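Local structure of putative iron-regulated protein A (Parabacteroides distasonis ATCC 8503, 4ECG) at residues F127-D135 against D140-F148; Q333-I344 against H357-L368. The protein binds calcium ions and, as an imelysin-like member of the peptidase M75 family, is a putative metalloendopeptidase that may belong to an iron-regulated system. All coordinates share one frame; numbering follows the deposited sequence.

Interaction 1 (F127-D135 against D140-F148). With CA (calcium ion), chain G.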
loop_
_atom_site.group_PDB
_atom_site.type_symbol
_atom_site.label_atom_id
_atom_site.label_comp_id
_atom_site.label_asym_id
_atom_site.label_seq_id
_atom_site.Cartn_x
_atom_site.Cartn_y
_atom_site.Cartn_z
ATOM N N PHE A 127 -23.266 2.172 15.677
ATOM C CA PHE A 127 -22.190 2.670 14.825
ATOM C C PHE A 127 -20.996 3.279 15.539
ATOM O O PHE A 127 -19.896 3.257 14.988
ATOM C CB PHE A 127 -22.732 3.639 13.788
ATOM C CG PHE A 127 -23.763 3.033 12.917
ATOM C CD1 PHE A 127 -23.454 1.931 12.137
ATOM C CD2 PHE A 127 -25.026 3.568 12.851
ATOM C CE1 PHE A 127 -24.422 1.366 11.317
ATOM C CE2 PHE A 127 -26.011 3.017 12.063
ATOM C CZ PHE A 127 -25.712 1.912 11.286
ATOM N N SER A 128 -21.180 3.741 16.765
ATOM C CA SER A 128 -20.059 4.219 17.590
ATOM C C SER A 128 -18.873 3.245 17.730
ATOM O O SER A 128 -17.740 3.679 17.945
ATOM C CB SER A 128 -20.530 4.682 19.002
ATOM O OG SER A 128 -21.125 3.643 19.753
ATOM N N LYS A 129 -19.130 1.954 17.597
ATOM C CA LYS A 129 -18.083 0.964 17.693
ATOM C C LYS A 129 -17.050 1.049 16.544
ATOM O O LYS A 129 -16.004 0.423 16.621
ATOM C CB LYS A 129 -18.695 -0.450 17.754
ATOM C CG LYS A 129 -19.483 -0.781 19.029
ATOM C CD LYS A 129 -20.024 -2.236 19.050
ATOM C CE LYS A 129 -19.107 -3.300 19.731
ATOM N NZ LYS A 129 -17.932 -3.869 18.954
ATOM N N ILE A 130 -17.345 1.782 15.469
ATOM C CA ILE A 130 -16.508 1.749 14.279
ATOM C C ILE A 130 -15.630 2.977 14.111
ATOM O O ILE A 130 -14.731 2.972 13.281
ATOM C CB ILE A 130 -17.339 1.499 13.012
ATOM C CG1 ILE A 130 -17.836 2.779 12.383
ATOM C CG2 ILE A 130 -18.492 0.527 13.303
ATOM C CD1 ILE A 130 -18.607 2.542 11.099
ATOM N N SER A 131 -15.864 4.002 14.920
ATOM C CA SER A 131 -15.290 5.313 14.713
ATOM C C SER A 131 -14.225 5.602 15.743
ATOM O O SER A 131 -13.636 6.641 15.693
ATOM C CB SER A 131 -16.385 6.361 14.836
ATOM O OG SER A 131 -16.915 6.310 16.162
ATOM N N GLY A 132 -13.969 4.692 16.670
ATOM C CA GLY A 132 -12.873 4.899 17.645
ATOM C C GLY A 132 -11.430 4.863 17.130
ATOM O O GLY A 132 -11.165 4.594 15.942
ATOM N N ALA A 133 -10.494 5.119 18.043
ATOM C CA ALA A 133 -9.059 5.066 17.720
ATOM C C ALA A 133 -8.642 3.639 17.428
ATOM O O ALA A 133 -9.202 2.716 17.963
ATOM C CB ALA A 133 -8.209 5.649 18.843
ATOM N N VAL A 134 -7.625 3.480 16.599
ATOM C CA VAL A 134 -7.051 2.184 16.330
ATOM C C VAL A 134 -6.610 1.522 17.650
ATOM O O VAL A 134 -5.944 2.129 18.444
ATOM C CB VAL A 134 -5.843 2.258 15.385
ATOM C CG1 VAL A 134 -5.103 0.878 15.372
ATOM C CG2 VAL A 134 -6.304 2.704 13.993
ATOM N N ASP A 135 -7.005 0.278 17.856
ATOM C CA ASP A 135 -6.539 -0.517 18.959
ATOM C C ASP A 135 -6.235 -1.964 18.514
ATOM O O ASP A 135 -7.135 -2.812 18.426
ATOM C CB ASP A 135 -7.611 -0.498 20.041
ATOM C CG ASP A 135 -7.125 -1.089 21.349
ATOM O OD1 ASP A 135 -5.925 -1.513 21.418
ATOM O OD2 ASP A 135 -7.964 -1.127 22.277
ATOM N N ASP A 140 -12.317 -6.842 18.419
ATOM C CA ASP A 140 -13.284 -5.815 18.033
ATOM C C ASP A 140 -12.697 -4.374 18.113
ATOM O O ASP A 140 -13.428 -3.415 18.399
ATOM C CB ASP A 140 -14.462 -5.930 18.992
ATOM C CG ASP A 140 -14.047 -5.696 20.441
ATOM O OD1 ASP A 140 -12.814 -5.568 20.753
ATOM O OD2 ASP A 140 -14.985 -5.638 21.245
ATOM N N GLY A 141 -11.385 -4.220 17.906
ATOM C CA GLY A 141 -10.821 -2.903 17.773
ATOM C C GLY A 141 -11.540 -2.249 16.607
ATOM O O GLY A 141 -11.881 -2.921 15.638
ATOM N N PRO A 142 -11.817 -0.957 16.704
ATOM C CA PRO A 142 -12.550 -0.290 15.654
ATOM C C PRO A 142 -11.969 -0.426 14.279
ATOM O O PRO A 142 -12.715 -0.502 13.326
ATOM C CB PRO A 142 -12.525 1.180 16.080
ATOM C CG PRO A 142 -12.414 1.144 17.584
ATOM C CD PRO A 142 -11.620 -0.097 17.890
ATOM N N GLN A 143 -10.650 -0.482 14.158
ATOM C CA GLN A 143 -10.020 -0.570 12.853
ATOM C C GLN A 143 -10.475 -1.769 12.046
ATOM O O GLN A 143 -10.462 -1.713 10.847
ATOM C CB GLN A 143 -8.486 -0.574 12.985
ATOM C CG GLN A 143 -7.834 -1.821 13.550
ATOM C CD GLN A 143 -8.004 -1.900 15.027
ATOM O OE1 GLN A 143 -8.567 -0.990 15.636
ATOM N NE2 GLN A 143 -7.531 -2.969 15.619
ATOM N N ASN A 144 -10.862 -2.850 12.717
ATOM C CA ASN A 144 -11.221 -4.100 12.075
ATOM C C ASN A 144 -12.715 -4.104 11.720
ATOM O O ASN A 144 -13.232 -5.089 11.224
ATOM C CB ASN A 144 -10.948 -5.309 12.992
ATOM C CG ASN A 144 -9.491 -5.441 13.411
ATOM O OD1 ASN A 144 -8.572 -5.059 12.682
ATOM N ND2 ASN A 144 -9.283 -6.005 14.614
ATOM N N LEU A 145 -13.398 -3.003 11.975
ATOM C CA LEU A 145 -14.788 -2.825 11.597
ATOM C C LEU A 145 -14.973 -1.711 10.556
ATOM O O LEU A 145 -16.098 -1.301 10.278
ATOM C CB LEU A 145 -15.572 -2.478 12.871
ATOM C CG LEU A 145 -15.541 -3.483 14.036
ATOM C CD1 LEU A 145 -16.008 -2.796 15.347
ATOM C CD2 LEU A 145 -16.363 -4.714 13.688
ATOM N N ARG A 146 -13.881 -1.204 9.991
ATOM C CA ARG A 146 -13.977 -0.157 9.023
ATOM C C ARG A 146 -12.920 -0.272 7.884
ATOM O O ARG A 146 -12.442 -1.334 7.614
ATOM C CB ARG A 146 -13.986 1.201 9.754
ATOM C CG ARG A 146 -12.695 1.542 10.431
ATOM C CD ARG A 146 -12.609 3.009 10.782
ATOM N NE ARG A 146 -11.316 3.342 11.414
ATOM C CZ ARG A 146 -11.090 3.595 12.699
ATOM N NH1 ARG A 146 -12.066 3.588 13.591
ATOM N NH2 ARG A 146 -9.850 3.906 13.100
ATOM N N GLY A 147 -12.635 0.808 7.165
ATOM C CA GLY A 147 -11.539 0.844 6.198
ATOM C C GLY A 147 -11.962 0.301 4.843
ATOM O O GLY A 147 -13.146 -0.068 4.669
ATOM N N PHE A 148 -10.991 0.272 3.915
ATOM C CA PHE A 148 -11.194 -0.170 2.519
ATOM C C PHE A 148 -11.933 -1.512 2.406
ATOM O O PHE A 148 -12.785 -1.701 1.555
ATOM C CB PHE A 148 -9.869 -0.378 1.810
ATOM C CG PHE A 148 -9.314 0.827 1.131
ATOM C CD1 PHE A 148 -9.656 1.110 -0.156
ATOM C CD2 PHE A 148 -8.354 1.598 1.753
ATOM C CE1 PHE A 148 -9.100 2.168 -0.814
ATOM C CE2 PHE A 148 -7.785 2.662 1.111
ATOM C CZ PHE A 148 -8.174 2.947 -0.182
HETATM CA CA CA G . -5.252 -1.447 24.028
HETATM O O HOH W 1 -7.049 -3.071 24.442
HETATM O O HOH W 2 -3.440 -1.648 22.802
#

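Interaction 2 (Q333-I344 against H357-L368)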
loop_
_atom_site.group_PDB
_atom_site.type_symbol
_atom_site.label_atom_id
_atom_site.label_comp_id
_atom_site.label_asym_id
_atom_site.label_seq_id
_atom_site.Cartn_x
_atom_site.Cartn_y
_atom_site.Cartn_z
ATOM N N GLN A 333 15.556 -6.188 -11.489
ATOM C CA GLN A 333 14.809 -6.869 -10.449
ATOM C C GLN A 333 13.456 -6.236 -10.177
ATOM O O GLN A 333 12.509 -6.960 -9.878
ATOM C CB GLN A 333 15.619 -6.922 -9.143
ATOM C CG GLN A 333 15.140 -7.942 -8.153
ATOM C CD GLN A 333 15.207 -9.372 -8.659
ATOM O OE1 GLN A 333 16.200 -9.796 -9.233
ATOM N NE2 GLN A 333 14.141 -10.143 -8.408
ATOM N N ILE A 334 13.353 -4.911 -10.229
ATOM C CA ILE A 334 12.036 -4.232 -10.039
ATOM C C ILE A 334 11.077 -4.772 -11.124
ATOM O O ILE A 334 9.977 -5.273 -10.847
ATOM C CB ILE A 334 12.148 -2.669 -10.072
ATOM C CG1 ILE A 334 12.878 -2.167 -8.804
ATOM C CG2 ILE A 334 10.777 -2.018 -10.195
ATOM C CD1 ILE A 334 13.581 -0.819 -8.928
ATOM N N ASP A 335 11.545 -4.710 -12.363
ATOM C CA ASP A 335 10.758 -5.214 -13.496
ATOM C C ASP A 335 10.492 -6.735 -13.451
ATOM O O ASP A 335 9.416 -7.168 -13.795
ATOM C CB ASP A 335 11.418 -4.793 -14.807
ATOM C CG ASP A 335 11.093 -3.318 -15.201
ATOM O OD1 ASP A 335 10.345 -2.601 -14.493
ATOM O OD2 ASP A 335 11.600 -2.868 -16.247
ATOM N N LYS A 336 11.443 -7.538 -12.981
ATOM C CA LYS A 336 11.233 -8.995 -12.843
ATOM C C LYS A 336 10.142 -9.297 -11.785
ATOM O O LYS A 336 9.365 -10.225 -11.912
ATOM C CB LYS A 336 12.556 -9.614 -12.426
ATOM C CG LYS A 336 12.837 -11.036 -12.869
ATOM C CD LYS A 336 14.320 -11.353 -12.598
ATOM C CE LYS A 336 14.528 -12.753 -12.023
ATOM N NZ LYS A 336 15.936 -13.018 -11.611
ATOM N N THR A 337 10.058 -8.460 -10.765
ATOM C CA THR A 337 9.156 -8.713 -9.648
ATOM C C THR A 337 7.741 -8.370 -10.068
ATOM O O THR A 337 6.839 -9.139 -9.794
ATOM C CB THR A 337 9.590 -7.936 -8.371
ATOM O OG1 THR A 337 10.974 -8.234 -8.095
ATOM C CG2 THR A 337 8.685 -8.279 -7.159
ATOM N N ILE A 338 7.571 -7.233 -10.753
ATOM C CA ILE A 338 6.292 -6.807 -11.329
ATOM C C ILE A 338 5.831 -7.809 -12.378
ATOM O O ILE A 338 4.680 -8.199 -12.413
ATOM C CB ILE A 338 6.399 -5.394 -11.976
ATOM C CG1 ILE A 338 6.639 -4.328 -10.922
ATOM C CG2 ILE A 338 5.150 -5.005 -12.766
ATOM C CD1 ILE A 338 7.206 -2.995 -11.479
ATOM N N ASP A 339 6.723 -8.197 -13.274
ATOM C CA ASP A 339 6.337 -9.159 -14.308
ATOM C C ASP A 339 5.877 -10.498 -13.669
ATOM O O ASP A 339 4.923 -11.109 -14.159
ATOM C CB ASP A 339 7.479 -9.393 -15.336
ATOM C CG ASP A 339 7.762 -8.144 -16.247
ATOM O OD1 ASP A 339 7.097 -7.076 -16.218
ATOM O OD2 ASP A 339 8.701 -8.242 -17.014
ATOM N N ALA A 340 6.559 -10.948 -12.595
ATOM C CA ALA A 340 6.242 -12.214 -11.914
ATOM C C ALA A 340 4.876 -12.096 -11.215
ATOM O O ALA A 340 4.070 -12.978 -11.297
ATOM C CB ALA A 340 7.326 -12.581 -10.915
ATOM N N ILE A 341 4.609 -10.965 -10.588
ATOM C CA ILE A 341 3.327 -10.765 -9.962
ATOM C C ILE A 341 2.250 -10.827 -11.038
ATOM O O ILE A 341 1.330 -11.591 -10.858
ATOM C CB ILE A 341 3.226 -9.468 -9.136
ATOM C CG1 ILE A 341 4.161 -9.540 -7.921
ATOM C CG2 ILE A 341 1.785 -9.257 -8.719
ATOM C CD1 ILE A 341 4.513 -8.227 -7.222
ATOM N N ASN A 342 2.411 -10.095 -12.158
ATOM C CA ASN A 342 1.434 -10.070 -13.261
ATOM C C ASN A 342 1.188 -11.437 -13.946
ATOM O O ASN A 342 0.141 -11.653 -14.519
ATOM C CB ASN A 342 1.830 -9.054 -14.357
ATOM C CG ASN A 342 1.715 -7.594 -13.927
ATOM O OD1 ASN A 342 1.048 -7.268 -12.965
ATOM N ND2 ASN A 342 2.404 -6.711 -14.653
ATOM N N ALA A 343 2.154 -12.341 -13.901
ATOM C CA ALA A 343 2.027 -13.640 -14.547
ATOM C C ALA A 343 1.203 -14.613 -13.686
ATOM O O ALA A 343 0.748 -15.656 -14.202
ATOM C CB ALA A 343 3.419 -14.236 -14.876
ATOM N N ILE A 344 1.034 -14.315 -12.393
ATOM C CA ILE A 344 0.160 -15.160 -11.521
ATOM C C ILE A 344 -1.254 -15.144 -12.057
ATOM O O ILE A 344 -1.769 -14.107 -12.505
ATOM C CB ILE A 344 0.136 -14.769 -10.012
ATOM C CG1 ILE A 344 1.550 -14.916 -9.405
ATOM C CG2 ILE A 344 -0.842 -15.658 -9.236
ATOM C CD1 ILE A 344 1.792 -14.171 -8.126
ATOM N N HIS A 357 4.350 -20.027 -11.029
ATOM C CA HIS A 357 4.259 -18.564 -11.085
ATOM C C HIS A 357 4.358 -17.913 -9.719
ATOM O O HIS A 357 4.999 -16.858 -9.584
ATOM C CB HIS A 357 2.950 -18.125 -11.695
ATOM C CG HIS A 357 2.799 -18.462 -13.161
ATOM N ND1 HIS A 357 1.602 -18.784 -13.709
ATOM C CD2 HIS A 357 3.732 -18.496 -14.186
ATOM C CE1 HIS A 357 1.769 -18.999 -15.008
ATOM N NE2 HIS A 357 3.078 -18.834 -15.300
ATOM N N ILE A 358 3.712 -18.506 -8.708
ATOM C CA ILE A 358 3.717 -17.931 -7.313
ATOM C C ILE A 358 5.184 -17.928 -6.780
ATOM O O ILE A 358 5.683 -16.910 -6.316
ATOM C CB ILE A 358 2.744 -18.675 -6.373
ATOM C CG1 ILE A 358 1.295 -18.320 -6.739
ATOM C CG2 ILE A 358 3.028 -18.329 -4.904
ATOM C CD1 ILE A 358 0.195 -19.247 -6.214
ATOM N N ASN A 359 5.901 -19.018 -6.999
ATOM C CA ASN A 359 7.280 -19.133 -6.547
ATOM C C ASN A 359 8.219 -18.182 -7.196
ATOM O O ASN A 359 9.038 -17.601 -6.502
ATOM C CB ASN A 359 7.823 -20.577 -6.668
ATOM C CG ASN A 359 7.170 -21.537 -5.651
ATOM O OD1 ASN A 359 6.480 -21.076 -4.739
ATOM N ND2 ASN A 359 7.333 -22.863 -5.840
ATOM N N THR A 360 8.118 -18.003 -8.509
ATOM C CA THR A 360 8.932 -16.987 -9.225
ATOM C C THR A 360 8.652 -15.611 -8.594
ATOM O O THR A 360 9.551 -14.780 -8.417
ATOM C CB THR A 360 8.576 -17.003 -10.728
ATOM O OG1 THR A 360 8.744 -18.341 -11.213
ATOM C CG2 THR A 360 9.420 -16.011 -11.592
ATOM N N ALA A 361 7.387 -15.397 -8.228
ATOM C CA ALA A 361 6.946 -14.109 -7.697
ATOM C C ALA A 361 7.530 -13.929 -6.306
ATOM O O ALA A 361 8.155 -12.923 -6.019
ATOM C CB ALA A 361 5.423 -14.042 -7.682
ATOM N N THR A 362 7.376 -14.923 -5.432
ATOM C CA THR A 362 7.917 -14.774 -4.048
ATOM C C THR A 362 9.449 -14.779 -4.015
ATOM O O THR A 362 10.038 -14.032 -3.253
ATOM C CB THR A 362 7.352 -15.814 -3.084
ATOM O OG1 THR A 362 7.765 -17.117 -3.497
ATOM C CG2 THR A 362 5.800 -15.763 -3.070
ATOM N N GLU A 363 10.112 -15.563 -4.856
ATOM C CA GLU A 363 11.579 -15.426 -5.010
ATOM C C GLU A 363 12.018 -14.081 -5.558
ATOM O O GLU A 363 13.089 -13.605 -5.231
ATOM C CB GLU A 363 12.168 -16.504 -5.895
ATOM C CG GLU A 363 12.097 -17.903 -5.287
ATOM C CD GLU A 363 12.120 -18.995 -6.360
ATOM O OE1 GLU A 363 12.786 -18.788 -7.421
ATOM O OE2 GLU A 363 11.457 -20.043 -6.152
ATOM N N ALA A 364 11.209 -13.456 -6.396
ATOM C CA ALA A 364 11.607 -12.178 -6.945
ATOM C C ALA A 364 11.469 -11.070 -5.880
ATOM O O ALA A 364 12.313 -10.147 -5.829
ATOM C CB ALA A 364 10.815 -11.855 -8.192
ATOM N N CYS A 365 10.429 -11.146 -5.037
ATOM C CA CYS A 365 10.308 -10.188 -3.916
ATOM C C CYS A 365 11.432 -10.399 -2.917
ATOM O O CYS A 365 11.956 -9.438 -2.361
ATOM C CB CYS A 365 8.988 -10.287 -3.179
ATOM S SG CYS A 365 7.497 -9.937 -4.156
ATOM N N ALA A 366 11.819 -11.642 -2.682
ATOM C CA ALA A 366 12.867 -11.890 -1.682
ATOM C C ALA A 366 14.222 -11.288 -2.205
ATOM O O ALA A 366 14.967 -10.621 -1.458
ATOM C CB ALA A 366 12.970 -13.382 -1.321
ATOM N N ASP A 367 14.517 -11.501 -3.485
ATOM C CA ASP A 367 15.683 -10.865 -4.144
ATOM C C ASP A 367 15.599 -9.303 -4.234
ATOM O O ASP A 367 16.594 -8.647 -4.159
ATOM C CB ASP A 367 15.904 -11.459 -5.567
ATOM C CG ASP A 367 16.323 -12.951 -5.546
ATOM O OD1 ASP A 367 16.854 -13.421 -4.515
ATOM O OD2 ASP A 367 16.148 -13.650 -6.577
ATOM N N LEU A 368 14.427 -8.704 -4.382
ATOM C CA LEU A 368 14.325 -7.236 -4.450
ATOM C C LEU A 368 14.644 -6.734 -3.046
ATOM O O LEU A 368 15.335 -5.751 -2.881
ATOM C CB LEU A 368 12.923 -6.801 -4.864
ATOM C CG LEU A 368 12.575 -5.324 -5.052
ATOM C CD1 LEU A 368 13.648 -4.575 -5.862
ATOM C CD2 LEU A 368 11.213 -5.263 -5.722
HETATM O O HOH W 3 14.312 -12.925 -8.816
HETATM O O HOH W 4 5.062 -15.393 -11.801
#

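Interaction 1 (F127-D135 against D140-F148)
Lys129 and Ile130 begin the contact by meeting Pro142 and Leu145. The carbonyl O of Lys129 sits 3.5 Å from CD1 of Leu145 and also touches CB of Pro142. Lys129 NZ lies 4.1 Å from Asp140 OD2, opposite charges near each other but too far for a salt bridge. Ile130 lays CG2 alongside CB of Leu145. The carbonyl O of Ile130 accepts a hydrogen bond from Arg146 NH1 at 2.8 Å. That oxygen lies in the guanidinium plane, although the donor stands above the carbonyl plane of Ile130. Gly132 O is the second acceptor of Arg146 NH1, at 2.7 Å and near the same guanidinium plane; NH2 adds a weak bond to it. The arginine chain is extended from CG to NE, and it carries the flat group to these two carbonyls. An alanine in place of Arg146 would probably leave the carbonyls of Ile130 and Gly132 without their shared donor and let the turn between them shift. Ala133 O rests on CG of Pro142. The side chain of Val134 crosses that of Gln143 at about a right angle, with CG1 near OE1. At Asp135 the Gln143 amide grips the backbone twice: OE1 accepts from Asp135 N at 3.0 Å, and NE2 donates to Asp135 O at 2.8 Å. The bend of Gln143 at chi2 (-76°) turns its amide to this backbone. Asp135 OD1 binds a calcium ion at 2.7 Å, a site shared with Asp137. The whole loop joins helix 115-124 to helix 147-155. Ile121 of helix 115-124 and Tyr176 of helix 171-196 touch Ile130, while Ser107 of helix 104-109 bonds Arg146 NH2.

Interaction 2 (Q333-I344 against H357-L368)
His357 meets the end of helix 324-343 with its ring. Ala343 O lies over one ring face, 3.3 Å from His357 ND1, but this is not a hydrogen bond; ND1 is bonded to Asp354. A water joins His357 O to Ala340 O across the contact. Ile358 points its CB away from the other helix, yet CG1 still touches CG2 of Ile344. Thr360 brings its methyl CG2 to CB of Ala340. Ala361 marks the tightest backbone approach, its CA 4.7 Å from that of Ala340. Ala340 CB reaches Ala361 CA at 3.6 Å, and CD1 of Ile344 packs on Ala361 CB. Ala364 continues this small-residue face. Its CB lies 3.6 Å from OG1 of Thr337, whose hydroxyl donates to Gln333 O within its own helix. The backbone N of Thr337 reaches the same oxygen from the opposite face. Ala364 O receives a weak bond from Gln333 NE2 at 3.2 Å. Cys365 SG touches CG2 of Thr337. The side chain of Asp367 crosses that of Gln333 obliquely, amide and carboxylate planes 90° apart; one water accepts from Gln333 NE2 and donates to Asp367 OD2. The two methyls of Leu368 divide: CD1 meets CG1 of Ile334 at 3.9 Å, CD2 lies beside OG1 of Thr337. The helices form an antiparallel pair; the axes of segments 333-343 and 357-368 approach to 8.2 Å, their directions 154° apart. Such a short distance fits the alanines between them. Helix 239-259 packs against Ile358, Thr362 and Cys365, while helix 284-300 touches Ile334, Ile338 and Ile341.

Overall arrangement
Interactions 1 and 2 lie on opposite sides of the centre of one mostly helical chain. Their centres are 34 Å apart and their nearest atoms about 18 Å apart, so they do not touch. They come in series: 127-135 with 140-148 closes well before 333-344 with 357-368 opens. No helix is common to both, though all four segments fall within the imelysin region of the chain. Interaction 1 orders a loop between helices and carries a calcium ligand. Interaction 2 pairs helices 324-343 and 355-377, with a bound calcium ion about 11 Å from the Cys365 side chain. The two contacts thus shape separate parts of the fold.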